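PDB 2W9M: polymerase X from Deinococcus radiodurans, which probably synthesises DNA, adding deoxyribonucleotides from their triphosphates to a growing strand with release of diphosphate, as a family X polymerase. Local coordinates for residues G244-D247 with L248-G252; E253-A256 with G257-A261. All coordinates share one frame; numbering follows the deposited sequence.

Overall arrangement
Interactions 1 and 2 follow each other in series along the chain, one in helix 243-249 and the turn behind it, the other in the opening turns of helix 253-264. Their centres are 9 Å apart and lie about 28 and 29 Å from the centre of the chain, in the polymerase region and away from the zinc sites. The two helices also touch: Leu248 CD2 packs 3.7 Å from Phe255 CE2, and Leu249 O lies 3.4 Å from Ala256 CB. By analogy with polymerase beta, this junction probably lies in the hinge region between palm and thumb, and the two helices pack directly on each other across it.

Interaction 1. Residues G244-D247 with L248-G252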
loop_
_atom_site.group_PDB
_atom_site.type_symbol
_atom_site.label_atom_id
_atom_site.label_comp_id
_atom_site.label_asym_id
_atom_site.label_seq_id
_atom_site.Cartn_x
_atom_site.Cartn_y
_atom_site.Cartn_z
ATOM N N GLY A 244 8.736 -3.517 -30.979
ATOM C CA GLY A 244 9.006 -2.174 -30.494
ATOM C C GLY A 244 7.806 -1.249 -30.574
ATOM O O GLY A 244 7.580 -0.449 -29.669
ATOM N N ALA A 245 7.038 -1.358 -31.658
ATOM C CA ALA A 245 5.864 -0.511 -31.870
ATOM C C ALA A 245 4.703 -0.967 -30.999
ATOM O O ALA A 245 3.963 -0.149 -30.453
ATOM C CB ALA A 245 5.452 -0.519 -33.336
ATOM N N LEU A 246 4.544 -2.282 -30.888
ATOM C CA LEU A 246 3.539 -2.868 -30.015
ATOM C C LEU A 246 3.754 -2.392 -28.579
ATOM O O LEU A 246 2.801 -2.076 -27.871
ATOM C CB LEU A 246 3.612 -4.394 -30.077
ATOM C CG LEU A 246 2.592 -5.167 -29.240
ATOM C CD1 LEU A 246 1.217 -5.082 -29.880
ATOM C CD2 LEU A 246 3.018 -6.617 -29.077
ATOM N N ASP A 247 5.014 -2.333 -28.158
ATOM C CA ASP A 247 5.348 -1.928 -26.799
ATOM C C ASP A 247 4.987 -0.473 -26.532
ATOM O O ASP A 247 4.528 -0.132 -25.443
ATOM C CB ASP A 247 6.825 -2.183 -26.505
ATOM C CG ASP A 247 7.145 -3.667 -26.390
ATOM O OD1 ASP A 247 6.209 -4.487 -26.513
ATOM O OD2 ASP A 247 8.327 -4.016 -26.173
ATOM N N LEU A 248 5.185 0.386 -27.526
ATOM C CA LEU A 248 4.815 1.789 -27.388
ATOM C C LEU A 248 3.300 1.943 -27.303
ATOM O O LEU A 248 2.787 2.629 -26.420
ATOM C CB LEU A 248 5.357 2.616 -28.555
ATOM C CG LEU A 248 6.833 3.011 -28.500
ATOM C CD1 LEU A 248 7.171 3.904 -29.676
ATOM C CD2 LEU A 248 7.149 3.723 -27.199
ATOM N N LEU A 249 2.588 1.297 -28.222
ATOM C CA LEU A 249 1.133 1.419 -28.281
ATOM C C LEU A 249 0.428 0.852 -27.051
ATOM O O LEU A 249 -0.613 1.360 -26.647
ATOM C CB LEU A 249 0.581 0.783 -29.562
ATOM C CG LEU A 249 0.879 1.566 -30.844
ATOM C CD1 LEU A 249 0.640 0.710 -32.061
ATOM C CD2 LEU A 249 0.046 2.840 -30.912
ATOM N N ARG A 250 0.999 -0.190 -26.455
ATOM C CA ARG A 250 0.405 -0.811 -25.274
ATOM C C ARG A 250 0.990 -0.247 -23.973
ATOM O O ARG A 250 1.200 -0.987 -23.014
ATOM C CB ARG A 250 0.594 -2.333 -25.302
ATOM C CG ARG A 250 0.175 -3.028 -26.594
ATOM C CD ARG A 250 -1.334 -3.059 -26.785
ATOM N NE ARG A 250 -2.019 -3.655 -25.644
ATOM C CZ ARG A 250 -3.293 -4.039 -25.645
ATOM N NH1 ARG A 250 -4.029 -3.902 -26.738
ATOM N NH2 ARG A 250 -3.830 -4.569 -24.553
ATOM N N SER A 251 1.242 1.060 -23.938
ATOM C CA SER A 251 1.845 1.702 -22.766
ATOM C C SER A 251 0.887 2.168 -21.657
ATOM O O SER A 251 1.186 1.966 -20.479
ATOM C CB SER A 251 2.757 2.858 -23.183
ATOM O OG SER A 251 4.042 2.380 -23.521
ATOM N N GLY A 252 -0.240 2.796 -22.000
ATOM C CA GLY A 252 -0.637 3.049 -23.369
ATOM C C GLY A 252 -1.596 4.214 -23.565
ATOM O O GLY A 252 -1.160 5.350 -23.741
HETATM O O HOH W 1 4.076 -1.724 -23.101
#
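Leu246 and Arg250, one helical turn apart, lie side by side and point the same way. Arg250 CG is anti to its own carbonyl carbon (chi1 -51°), which sets it 3.1 Å from Leu246 O and 4.0 Å from Leu246 CD1. The same carbonyl accepts Arg250 N at 3.0 Å, and the arginine chain then bends twice to carry the guanidinium to a salt bridge with Glu234 on strand 231-238. A second, straighter turn bond joins Leu249 N to Ala245 O at 3.0 Å, while Leu248 N reaches Gly244 O only weakly. This is the C-terminal end of helix 243-249, where Arg250 leaves helical backbone angles. Just beyond it, the Ser251-Gly252 peptide is cis, as is a Gly-Ser peptide at the palm-thumb junction of polymerase beta. The close-packed side is Leu248, buried against Val290 and Phe291 of helix 287-293. On the looser side, where Asp247 is partly exposed, a water takes over the role of a helical N-H: it donates to Asp247 O at 2.9 Å and to Arg250 O at 3.0 Å. Ser251 OG, hydrogen-bonded to Arg304, also approaches Asp247 O to 3.2 Å.

Interaction 2. Residues E253-A256 with G257-A261; sequences EHFA and GQVQA
With CG anti to the backbone N in both His254 (chi1 169°) and Phe255 (chi1 175°), each ring turns a face to the residue four places on. Gln258 bends at chi2, and its side chain runs beside the imidazole. Its CG lies over one face of the His254 ring, 4.2 Å from the centroid, in a CH-pi contact, and 3.8 Å from His254 NE2. The amide runs on past the NE2/CE1 edge, its plane only 17° from that of the imidazole, without covering the ring. His254 NE2 makes its hydrogen bond to Asp309, which helps fix the rotation of the ring. An alanine in place of Gln258, with no CG methylene, would probably open a gap against this face of His254 and leave its bond to Asp309 to hold the ring. The setting is the first turns of helix 253-264, in the polymerase-beta-type thumb. Regular i to i+4 bonds tie these turns together, among them Gly257 N to Glu253 O at 3.1 Å and Val259 N to Phe255 O at 2.8 Å, the latter nearly in line with the C=O bond. On the buried side of the helix Val259 CB sits over one face of the Phe255 ring towards its rim, 4.2 Å from Phe255 CZ. Gln260 passes close by Ala256 O, its CB 3.4 Å away, and its NE2 is hydrogen-bonded to the backbone carbonyl of Leu270.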
loop_
_atom_site.group_PDB
_atom_site.type_symbol
_atom_site.label_atom_id
_atom_site.label_comp_id
_atom_site.label_asym_id
_atom_site.label_seq_id
_atom_site.Cartn_x
_atom_site.Cartn_y
_atom_site.Cartn_z
ATOM N N GLU A 253 -2.898 3.932 -23.511
ATOM C CA GLU A 253 -3.936 4.834 -24.041
ATOM C C GLU A 253 -3.540 6.295 -24.278
ATOM O O GLU A 253 -3.423 6.720 -25.427
ATOM C CB GLU A 253 -5.249 4.727 -23.253
ATOM C CG GLU A 253 -6.158 3.604 -23.751
ATOM C CD GLU A 253 -7.548 3.629 -23.129
ATOM O OE1 GLU A 253 -7.751 4.364 -22.140
ATOM O OE2 GLU A 253 -8.442 2.910 -23.630
ATOM N N HIS A 254 -3.335 7.063 -23.213
ATOM C CA HIS A 254 -2.980 8.468 -23.390
ATOM C C HIS A 254 -1.704 8.634 -24.204
ATOM O O HIS A 254 -1.661 9.423 -25.149
ATOM C CB HIS A 254 -2.827 9.196 -22.056
ATOM C CG HIS A 254 -2.223 10.559 -22.193
ATOM N ND1 HIS A 254 -2.974 11.679 -22.491
ATOM C CD2 HIS A 254 -0.942 10.981 -22.097
ATOM C CE1 HIS A 254 -2.179 12.731 -22.558
ATOM N NE2 HIS A 254 -0.941 12.338 -22.324
ATOM N N PHE A 255 -0.664 7.900 -23.827
ATOM C CA PHE A 255 0.613 7.986 -24.523
ATOM C C PHE A 255 0.518 7.465 -25.961
ATOM O O PHE A 255 1.088 8.053 -26.878
ATOM C CB PHE A 255 1.702 7.235 -23.750
ATOM C CG PHE A 255 3.019 7.172 -24.469
ATOM C CD1 PHE A 255 3.866 8.265 -24.483
ATOM C CD2 PHE A 255 3.408 6.020 -25.138
ATOM C CE1 PHE A 255 5.074 8.212 -25.145
ATOM C CE2 PHE A 255 4.618 5.966 -25.801
ATOM C CZ PHE A 255 5.450 7.065 -25.805
ATOM N N ALA A 256 -0.195 6.358 -26.145
ATOM C CA ALA A 256 -0.394 5.776 -27.467
ATOM C C ALA A 256 -0.924 6.819 -28.446
ATOM O O ALA A 256 -0.399 6.973 -29.548
ATOM C CB ALA A 256 -1.349 4.592 -27.384
ATOM N N GLY A 257 -1.973 7.530 -28.042
ATOM C CA GLY A 257 -2.534 8.585 -28.863
ATOM C C GLY A 257 -1.501 9.655 -29.156
ATOM O O GLY A 257 -1.416 10.165 -30.270
ATOM N N GLN A 258 -0.708 9.990 -28.147
ATOM C CA GLN A 258 0.339 10.992 -28.292
ATOM C C GLN A 258 1.352 10.596 -29.363
ATOM O O GLN A 258 1.686 11.391 -30.237
ATOM C CB GLN A 258 1.052 11.205 -26.955
ATOM C CG GLN A 258 0.266 12.024 -25.949
ATOM C CD GLN A 258 0.823 13.426 -25.770
ATOM O OE1 GLN A 258 2.039 13.621 -25.708
ATOM N NE2 GLN A 258 -0.064 14.409 -25.672
ATOM N N VAL A 259 1.835 9.360 -29.288
ATOM C CA VAL A 259 2.932 8.913 -30.137
ATOM C C VAL A 259 2.470 8.644 -31.568
ATOM O O VAL A 259 3.250 8.761 -32.514
ATOM C CB VAL A 259 3.639 7.667 -29.545
ATOM C CG1 VAL A 259 2.932 6.393 -29.966
ATOM C CG2 VAL A 259 5.094 7.633 -29.971
ATOM N N GLN A 260 1.200 8.287 -31.721
ATOM C CA GLN A 260 0.610 8.124 -33.042
ATOM C C GLN A 260 0.437 9.481 -33.715
ATOM O O GLN A 260 0.757 9.647 -34.892
ATOM C CB GLN A 260 -0.730 7.396 -32.946
ATOM C CG GLN A 260 -0.605 5.891 -32.964
ATOM C CD GLN A 260 -1.909 5.201 -32.639
ATOM O OE1 GLN A 260 -2.672 5.661 -31.790
ATOM N NE2 GLN A 260 -2.170 4.083 -33.309
ATOM N N ALA A 261 -0.068 10.448 -32.954
ATOM C CA ALA A 261 -0.185 11.823 -33.423
ATOM C C ALA A 261 1.167 12.321 -33.912
ATOM O O ALA A 261 1.268 12.951 -34.964
ATOM C CB ALA A 261 -0.703 12.718 -32.309
#